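Local structure of laccase (Botrytis aclada, 3SQR) at residues A[162-167]-A[266-271]; A[287-292]-A[310-315]. The protein oxidises phenolic substrates such as hydroquinones, using copper ions to reduce dioxygen to water, and probably serves to degrade lignin and detoxify its products. One frame throughout, in Å; residues are numbered along the deposited sequence.

Contact 1: A[162-167]-A[266-271]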
ATOM      1  N   TYR A 162      -4.266 -11.336   8.955  1.00 22.65           N
ATOM      2  CA  TYR A 162      -3.599 -12.316   8.105  1.00 22.78           C
ATOM      3  C   TYR A 162      -3.878 -12.014   6.652  1.00 19.74           C
ATOM      4  O   TYR A 162      -4.919 -11.471   6.273  1.00 21.41           O
ATOM      5  CB  TYR A 162      -3.936 -13.760   8.520  1.00 22.20           C
ATOM      6  CG  TYR A 162      -5.391 -14.064   8.462  1.00 23.59           C
ATOM      7  CD1 TYR A 162      -5.976 -14.545   7.278  1.00 23.22           C
ATOM      8  CD2 TYR A 162      -6.215 -13.813   9.557  1.00 25.97           C
ATOM      9  CE1 TYR A 162      -7.357 -14.772   7.218  1.00 24.61           C
ATOM     10  CE2 TYR A 162      -7.568 -14.013   9.497  1.00 25.56           C
ATOM     11  CZ  TYR A 162      -8.142 -14.506   8.329  1.00 26.92           C
ATOM     12  OH  TYR A 162      -9.479 -14.765   8.243  1.00 25.73           O
ATOM     13  N   GLY A 163      -2.868 -12.313   5.856  1.00 20.12           N
ATOM     14  CA  GLY A 163      -2.958 -12.141   4.424  1.00 18.67           C
ATOM     15  C   GLY A 163      -1.704 -11.467   3.875  1.00 19.34           C
ATOM     16  O   GLY A 163      -0.601 -11.650   4.363  1.00 21.91           O
ATOM     17  N   THR A 164      -1.918 -10.763   2.793  1.00 19.02           N
ATOM     18  CA  THR A 164      -0.871 -10.129   2.022  1.00 18.47           C
ATOM     19  C   THR A 164      -0.813  -8.643   2.236  1.00 18.84           C
ATOM     20  O   THR A 164      -1.772  -7.902   2.008  1.00 19.46           O
ATOM     21  CB  THR A 164      -1.164 -10.348   0.519  1.00 21.21           C
ATOM     22  OG1 THR A 164      -1.258 -11.758   0.263  1.00 21.26           O
ATOM     23  CG2 THR A 164      -0.088  -9.733  -0.342  1.00 18.79           C
ATOM     24  N   THR A 165       0.372  -8.211   2.584  1.00 20.70           N
ATOM     25  CA  THR A 165       0.628  -6.788   2.565  1.00 19.93           C
ATOM     26  C   THR A 165       2.093  -6.554   2.287  1.00 19.86           C
ATOM     27  O   THR A 165       2.803  -7.429   1.766  1.00 20.93           O
ATOM     28  CB  THR A 165       0.055  -6.043   3.799  1.00 20.84           C
ATOM     29  OG1 THR A 165       0.032  -4.655   3.478  1.00 20.16           O
ATOM     30  CG2 THR A 165       0.871  -6.339   5.092  1.00 18.38           C
ATOM     31  N   TRP A 166       2.526  -5.338   2.595  1.00 20.52           N
ATOM     32  CA  TRP A 166       3.849  -4.908   2.247  1.00 19.68           C
ATOM     33  C   TRP A 166       4.255  -3.895   3.292  1.00 21.08           C
ATOM     34  O   TRP A 166       3.408  -3.363   3.977  1.00 20.71           O
ATOM     35  CB  TRP A 166       3.904  -4.336   0.843  1.00 20.90           C
ATOM     36  CG  TRP A 166       3.013  -3.154   0.502  1.00 19.54           C
ATOM     37  CD1 TRP A 166       1.642  -3.037   0.699  1.00 21.22           C
ATOM     38  CD2 TRP A 166       3.406  -1.968  -0.188  1.00 22.00           C
ATOM     39  NE1 TRP A 166       1.195  -1.858   0.134  1.00 23.68           N
ATOM     40  CE2 TRP A 166       2.255  -1.174  -0.380  1.00 22.70           C
ATOM     41  CE3 TRP A 166       4.623  -1.489  -0.653  1.00 18.88           C
ATOM     42  CZ2 TRP A 166       2.319   0.104  -0.969  1.00 22.48           C
ATOM     43  CZ3 TRP A 166       4.705  -0.259  -1.275  1.00 18.66           C
ATOM     44  CH2 TRP A 166       3.558   0.552  -1.427  1.00 20.77           C
ATOM     45  N   TYR A 167       5.548  -3.678   3.395  1.00 20.32           N
ATOM     46  CA  TYR A 167       6.057  -2.603   4.276  1.00 20.48           C
ATOM     47  C   TYR A 167       6.813  -1.676   3.379  1.00 21.08           C
ATOM     48  O   TYR A 167       7.420  -2.101   2.377  1.00 20.14           O
ATOM     49  CB  TYR A 167       6.919  -3.146   5.408  1.00 20.25           C
ATOM     50  CG  TYR A 167       8.162  -3.864   4.982  1.00 20.67           C
ATOM     51  CD1 TYR A 167       8.142  -5.156   4.554  1.00 22.35           C
ATOM     52  CD2 TYR A 167       9.409  -3.236   5.055  1.00 19.34           C
ATOM     53  CE1 TYR A 167       9.329  -5.823   4.181  1.00 22.09           C
ATOM     54  CE2 TYR A 167      10.569  -3.885   4.689  1.00 21.63           C
ATOM     55  CZ  TYR A 167      10.521  -5.184   4.231  1.00 23.83           C
ATOM     56  OH  TYR A 167      11.670  -5.776   3.856  1.00 24.83           O
ATOM     57  N   ARG A 266      -0.051 -13.456  -4.766  1.00 22.57           N
ATOM     58  CA  ARG A 266      -0.377 -12.336  -3.863  1.00 23.14           C
ATOM     59  C   ARG A 266       0.051 -11.087  -4.573  1.00 22.89           C
ATOM     60  O   ARG A 266       1.227 -10.831  -4.695  1.00 25.36           O
ATOM     61  CB  ARG A 266       0.344 -12.540  -2.549  1.00 23.45           C
ATOM     62  CG  ARG A 266       0.047 -13.864  -1.834  1.00 22.95           C
ATOM     63  CD  ARG A 266       0.940 -13.982  -0.649  1.00 24.52           C
ATOM     64  NE  ARG A 266       0.745 -15.143   0.175  1.00 25.18           N
ATOM     65  CZ  ARG A 266       0.025 -15.192   1.297  1.00 26.00           C
ATOM     66  NH1 ARG A 266      -0.651 -14.145   1.704  1.00 23.46           N
ATOM     67  NH2 ARG A 266      -0.046 -16.319   1.994  1.00 28.48           N
ATOM     68  N   LEU A 267      -0.928 -10.375  -5.098  1.00 22.84           N
ATOM     69  CA  LEU A 267      -0.702  -9.299  -6.002  1.00 23.36           C
ATOM     70  C   LEU A 267      -0.697  -8.001  -5.241  1.00 22.74           C
ATOM     71  O   LEU A 267      -1.611  -7.728  -4.474  1.00 23.17           O
ATOM     72  CB  LEU A 267      -1.766  -9.263  -7.067  1.00 23.08           C
ATOM     73  CG  LEU A 267      -1.908 -10.613  -7.822  1.00 25.90           C
ATOM     74  CD1 LEU A 267      -3.178 -10.620  -8.696  1.00 26.43           C
ATOM     75  CD2 LEU A 267      -0.643 -10.898  -8.624  1.00 25.13           C
ATOM     76  N   ILE A 268       0.331  -7.205  -5.492  1.00 22.68           N
ATOM     77  CA  ILE A 268       0.476  -5.861  -4.884  1.00 21.40           C
ATOM     78  C   ILE A 268       0.887  -4.853  -5.887  1.00 21.63           C
ATOM     79  O   ILE A 268       1.908  -5.015  -6.551  1.00 21.33           O
ATOM     80  CB  ILE A 268       1.453  -5.822  -3.710  1.00 22.03           C
ATOM     81  CG1 ILE A 268       1.327  -7.076  -2.839  1.00 21.81           C
ATOM     82  CG2 ILE A 268       1.274  -4.429  -2.876  1.00 21.05           C
ATOM     83  CD1 ILE A 268       2.122  -7.012  -1.580  1.00 22.35           C
ATOM     84  N   ASN A 269       0.137  -3.757  -5.959  1.00 21.91           N
ATOM     85  CA  ASN A 269       0.543  -2.623  -6.779  1.00 21.51           C
ATOM     86  C   ASN A 269       1.315  -1.639  -5.862  1.00 21.84           C
ATOM     87  O   ASN A 269       0.759  -1.088  -4.965  1.00 22.38           O
ATOM     88  CB  ASN A 269      -0.674  -1.968  -7.454  1.00 21.73           C
ATOM     89  CG  ASN A 269      -0.372  -0.683  -8.199  1.00 20.98           C
ATOM     90  OD1 ASN A 269       0.750  -0.107  -8.197  1.00 22.30           O
ATOM     91  ND2 ASN A 269      -1.469  -0.155  -8.835  1.00 21.11           N
ATOM     92  N   VAL A 270       2.570  -1.461  -6.165  1.00 22.06           N
ATOM     93  CA  VAL A 270       3.489  -0.650  -5.343  1.00 21.39           C
ATOM     94  C   VAL A 270       4.173   0.432  -6.149  1.00 21.34           C
ATOM     95  O   VAL A 270       5.221   0.962  -5.740  1.00 22.22           O
ATOM     96  CB  VAL A 270       4.545  -1.545  -4.636  1.00 21.02           C
ATOM     97  CG1 VAL A 270       3.831  -2.551  -3.730  1.00 18.71           C
ATOM     98  CG2 VAL A 270       5.518  -2.212  -5.657  1.00 21.73           C
ATOM     99  N   GLY A 271       3.533   0.884  -7.222  1.00 22.96           N
ATOM    100  CA  GLY A 271       4.095   1.859  -8.079  1.00 24.11           C
ATOM    101  C   GLY A 271       3.952   3.248  -7.476  1.00 24.69           C
ATOM    102  O   GLY A 271       3.221   3.433  -6.477  1.00 25.50           O
TER
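W166 lays one face of its indole over I268 and V270, and this is the tightly packed apolar part of the contact. Its CG sits between the backbone N and the carbonyl carbon (chi1 58°), which swings the ring over 266-271. V270 CG1 lies over the six-membered ring, 3.4 Å from W166 CE3, and I268 CG2 sits over the five-membered ring somewhat less closely, 3.9 Å from W166 CD1. Both are CH-pi contacts, for which branched aliphatic residues offer compact methyl groups. Toward G163 the contact turns polar, and no side faces solvent, all touching residues being buried. Here T164 CG2 touches I268 CD1 at 3.7 Å, while R266, extended from CG to NE, donates a hydrogen bond from NH1 to T164 OG1 (2.9 Å, 159° at the hydrogen), near the guanidinium plane. The same hydroxyl is bonded to D312, and R266 NH2 forms a salt bridge with D196. The backbone angles of G163 leave no room for a CB beside Y162 O, which suits glycine. I268 and V270, from the second cupredoxin domain, back the indole on one face and so probably help keep W166, a second-shell residue, against the copper ligands H126 and H168.

Contact 2: A[287-292]-A[310-315]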
ATOM      1  N   VAL A 287     -10.463 -14.705  -6.959  1.00 25.02           N
ATOM      2  CA  VAL A 287     -10.079 -13.666  -6.015  1.00 24.88           C
ATOM      3  C   VAL A 287     -10.563 -14.084  -4.612  1.00 25.75           C
ATOM      4  O   VAL A 287     -11.764 -14.304  -4.396  1.00 26.99           O
ATOM      5  CB  VAL A 287     -10.626 -12.347  -6.411  1.00 25.13           C
ATOM      6  CG1 VAL A 287      -9.919 -11.179  -5.530  1.00 21.28           C
ATOM      7  CG2 VAL A 287     -10.459 -12.007  -7.883  1.00 24.36           C
ATOM      8  N   ILE A 288      -9.633 -14.193  -3.678  1.00 24.40           N
ATOM      9  CA  ILE A 288      -9.938 -14.669  -2.334  1.00 22.90           C
ATOM     10  C   ILE A 288      -9.684 -13.706  -1.197  1.00 22.77           C
ATOM     11  O   ILE A 288     -10.043 -13.997  -0.078  1.00 23.30           O
ATOM     12  CB  ILE A 288      -9.291 -16.012  -2.021  1.00 23.23           C
ATOM     13  CG1 ILE A 288      -7.762 -16.016  -2.084  1.00 20.34           C
ATOM     14  CG2 ILE A 288      -9.817 -17.114  -3.040  1.00 24.35           C
ATOM     15  CD1 ILE A 288      -7.168 -17.036  -1.169  1.00 22.66           C
ATOM     16  N   ALA A 289      -9.046 -12.565  -1.470  1.00 21.93           N
ATOM     17  CA  ALA A 289      -8.889 -11.559  -0.439  1.00 22.54           C
ATOM     18  C   ALA A 289      -8.626 -10.289  -1.119  1.00 22.19           C
ATOM     19  O   ALA A 289      -8.067 -10.243  -2.222  1.00 22.18           O
ATOM     20  CB  ALA A 289      -7.722 -11.885   0.514  1.00 22.27           C
ATOM     21  N   ASN A 290      -9.045  -9.226  -0.445  1.00 21.94           N
ATOM     22  CA  ASN A 290      -8.639  -7.934  -0.821  1.00 21.75           C
ATOM     23  C   ASN A 290      -7.933  -7.272   0.345  1.00 21.98           C
ATOM     24  O   ASN A 290      -8.357  -7.382   1.463  1.00 22.38           O
ATOM     25  CB  ASN A 290      -9.783  -7.105  -1.404  1.00 21.19           C
ATOM     26  CG  ASN A 290     -10.975  -6.831  -0.468  1.00 22.50           C
ATOM     27  OD1 ASN A 290     -10.925  -6.887   0.800  1.00 27.33           O
ATOM     28  ND2 ASN A 290     -12.039  -6.431  -1.090  1.00 19.98           N
ATOM     29  N   ASP A 291      -6.810  -6.645   0.049  1.00 21.01           N
ATOM     30  CA  ASP A 291      -5.951  -6.181   1.110  1.00 20.35           C
ATOM     31  C   ASP A 291      -5.811  -7.247   2.197  1.00 20.87           C
ATOM     32  O   ASP A 291      -5.394  -8.330   1.859  1.00 20.03           O
ATOM     33  CB  ASP A 291      -6.509  -4.833   1.597  1.00 21.02           C
ATOM     34  CG  ASP A 291      -6.536  -3.785   0.473  1.00 22.32           C
ATOM     35  OD1 ASP A 291      -6.017  -4.046  -0.646  1.00 21.47           O
ATOM     36  OD2 ASP A 291      -7.079  -2.666   0.722  1.00 22.74           O
ATOM     37  N   LEU A 292      -6.088  -6.953   3.491  1.00 21.33           N
ATOM     38  CA  LEU A 292      -5.978  -7.952   4.564  1.00 22.56           C
ATOM     39  C   LEU A 292      -7.331  -8.474   5.032  1.00 22.90           C
ATOM     40  O   LEU A 292      -7.478  -8.915   6.168  1.00 21.02           O
ATOM     41  CB  LEU A 292      -5.142  -7.440   5.740  1.00 21.25           C
ATOM     42  CG  LEU A 292      -3.652  -7.248   5.428  1.00 19.75           C
ATOM     43  CD1 LEU A 292      -3.017  -6.126   6.379  1.00 21.32           C
ATOM     44  CD2 LEU A 292      -2.912  -8.526   5.616  1.00 20.21           C
ATOM     45  N   ARG A 310      -3.913  -4.870  -2.450  1.00 19.71           N
ATOM     46  CA  ARG A 310      -3.473  -6.226  -2.561  1.00 20.97           C
ATOM     47  C   ARG A 310      -4.658  -7.004  -2.936  1.00 21.40           C
ATOM     48  O   ARG A 310      -5.758  -6.639  -2.571  1.00 20.55           O
ATOM     49  CB  ARG A 310      -2.885  -6.824  -1.259  1.00 22.41           C
ATOM     50  CG  ARG A 310      -1.583  -6.190  -0.871  1.00 19.50           C
ATOM     51  CD  ARG A 310      -1.780  -4.907  -0.153  1.00 20.33           C
ATOM     52  NE  ARG A 310      -2.314  -5.148   1.163  1.00 18.05           N
ATOM     53  CZ  ARG A 310      -3.007  -4.264   1.891  1.00 20.95           C
ATOM     54  NH1 ARG A 310      -3.358  -3.097   1.400  1.00 21.48           N
ATOM     55  NH2 ARG A 310      -3.381  -4.601   3.116  1.00 22.00           N
ATOM     56  N   TYR A 311      -4.409  -8.056  -3.701  1.00 22.30           N
ATOM     57  CA  TYR A 311      -5.397  -9.115  -3.879  1.00 21.58           C
ATOM     58  C   TYR A 311      -4.692 -10.414  -3.764  1.00 21.89           C
ATOM     59  O   TYR A 311      -3.568 -10.595  -4.286  1.00 21.71           O
ATOM     60  CB  TYR A 311      -6.047  -8.999  -5.235  1.00 22.11           C
ATOM     61  CG  TYR A 311      -7.058  -7.903  -5.347  1.00 20.05           C
ATOM     62  CD1 TYR A 311      -8.358  -8.072  -4.884  1.00 23.50           C
ATOM     63  CD2 TYR A 311      -6.707  -6.676  -5.872  1.00 20.58           C
ATOM     64  CE1 TYR A 311      -9.274  -7.072  -5.006  1.00 22.24           C
ATOM     65  CE2 TYR A 311      -7.632  -5.666  -6.010  1.00 20.07           C
ATOM     66  CZ  TYR A 311      -8.908  -5.860  -5.570  1.00 20.56           C
ATOM     67  OH  TYR A 311      -9.809  -4.889  -5.701  1.00 23.01           O
ATOM     68  N   ASP A 312      -5.394 -11.383  -3.203  1.00 21.57           N
ATOM     69  CA  ASP A 312      -4.918 -12.729  -3.189  1.00 22.62           C
ATOM     70  C   ASP A 312      -5.857 -13.423  -4.184  1.00 23.47           C
ATOM     71  O   ASP A 312      -7.081 -13.251  -4.138  1.00 24.22           O
ATOM     72  CB  ASP A 312      -5.053 -13.423  -1.857  1.00 22.21           C
ATOM     73  CG  ASP A 312      -4.035 -12.980  -0.845  1.00 24.68           C
ATOM     74  OD1 ASP A 312      -4.248 -11.896  -0.341  1.00 24.01           O
ATOM     75  OD2 ASP A 312      -3.060 -13.702  -0.546  1.00 23.98           O
ATOM     76  N   VAL A 313      -5.222 -14.139  -5.101  1.00 23.99           N
ATOM     77  CA  VAL A 313      -5.963 -14.965  -6.077  1.00 22.73           C
ATOM     78  C   VAL A 313      -5.419 -16.374  -6.119  1.00 23.79           C
ATOM     79  O   VAL A 313      -4.272 -16.652  -5.909  1.00 22.55           O
ATOM     80  CB  VAL A 313      -5.911 -14.315  -7.489  1.00 23.61           C
ATOM     81  CG1 VAL A 313      -6.411 -12.862  -7.437  1.00 24.48           C
ATOM     82  CG2 VAL A 313      -4.429 -14.370  -8.034  1.00 22.36           C
ATOM     83  N   ILE A 314      -6.316 -17.295  -6.462  1.00 24.18           N
ATOM     84  CA  ILE A 314      -5.937 -18.663  -6.628  1.00 24.32           C
ATOM     85  C   ILE A 314      -6.078 -18.909  -8.126  1.00 24.39           C
ATOM     86  O   ILE A 314      -7.085 -18.519  -8.723  1.00 25.20           O
ATOM     87  CB  ILE A 314      -6.868 -19.624  -5.913  1.00 25.29           C
ATOM     88  CG1 ILE A 314      -6.799 -19.433  -4.408  1.00 22.79           C
ATOM     89  CG2 ILE A 314      -6.442 -21.114  -6.213  1.00 24.67           C
ATOM     90  CD1 ILE A 314      -5.454 -19.459  -3.807  1.00 26.40           C
ATOM     91  N   VAL A 315      -5.023 -19.480  -8.690  1.00 24.70           N
ATOM     92  CA  VAL A 315      -5.021 -19.757 -10.138  1.00 25.56           C
ATOM     93  C   VAL A 315      -4.759 -21.265 -10.240  1.00 25.86           C
ATOM     94  O   VAL A 315      -3.745 -21.772  -9.725  1.00 26.59           O
ATOM     95  CB  VAL A 315      -3.989 -19.012 -10.908  1.00 26.62           C
ATOM     96  CG1 VAL A 315      -4.223 -19.317 -12.422  1.00 25.74           C
ATOM     97  CG2 VAL A 315      -4.128 -17.523 -10.702  1.00 26.85           C
TER
HETATM   98  O   HOH W   1      -5.209  -9.325  -0.821  1.00 22.00           O
HETATM   99  O   HOH W   2      -4.858 -10.905   2.172  1.00 22.74           O
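D291 and R310 meet because the arginine folds back on itself: bends at chi2 (82°) and chi3 (71°) carry its guanidinium over the aspartate, whose CG lies anti to its own carbonyl carbon. The carboxylate and guanidinium planes are only 3° apart and stacked, so the salt bridge of D291 OD1 to R310 NH1, 3.5 Å, rests on charge alone, with no N-H aimed at the oxygen. OD1 is instead gripped by the backbone, accepting from R310 N at 2.9 Å, while D291 N returns a bond to R310 O at 2.8 Å. A short acidic side chain suits this place, reaching the neighbouring backbone directly. Each group has further partners: R499 and the backbone N atoms of D500 and V501 hold the carboxylate, and D500 binds R310 NH2.

Farther along, the antiparallel ladder contains a classic beta bulge. Two residues, I288 and A289, stand opposite D312 alone: I288 N donates to D312 O at 2.8 Å, A289 N only weakly to the same oxygen, and D312 N to A289 O at 3.1 Å. The small A289 leaves its CB beside D312 OD1, which two waters bridge to D291 O; D312 OD2 pairs with R264. On the other face V287 CG1 presses on Y311 CD1 at 3.5 Å, and the tyrosine hydroxyl reaches R499. I288 CD1 and I314 CD1 add an apolar contact.

In the six-stranded sheet of the second cupredoxin domain, strand 310-316 runs between 285-290 and 262-269, while 293-300 follows 285-290 at the edge. R310 also leans on strand 163-169 and H126, at the boundary with the first domain.

Both contacts are buried, contact 1 nearer the centre of the chain and contact 2 farther out, and they share a sheet: strands 262-269 and 310-316 are neighbours in it, joined by L267 N to Y311 O at 2.8 Å. Contact 2 is pairing within that sheet, made by backbone bonds, one stacked ion pair and bridging waters. Contact 1 instead sets the sheet against a strand of another domain, mainly through side chains and without backbone pairing. R310 ties the two together, since its NE lies 2.9 Å from T164 O. Contact 1 borders the copper site through W166; contact 2 also reaches it, through R310 on H126, and its charges extend to residues 499-501.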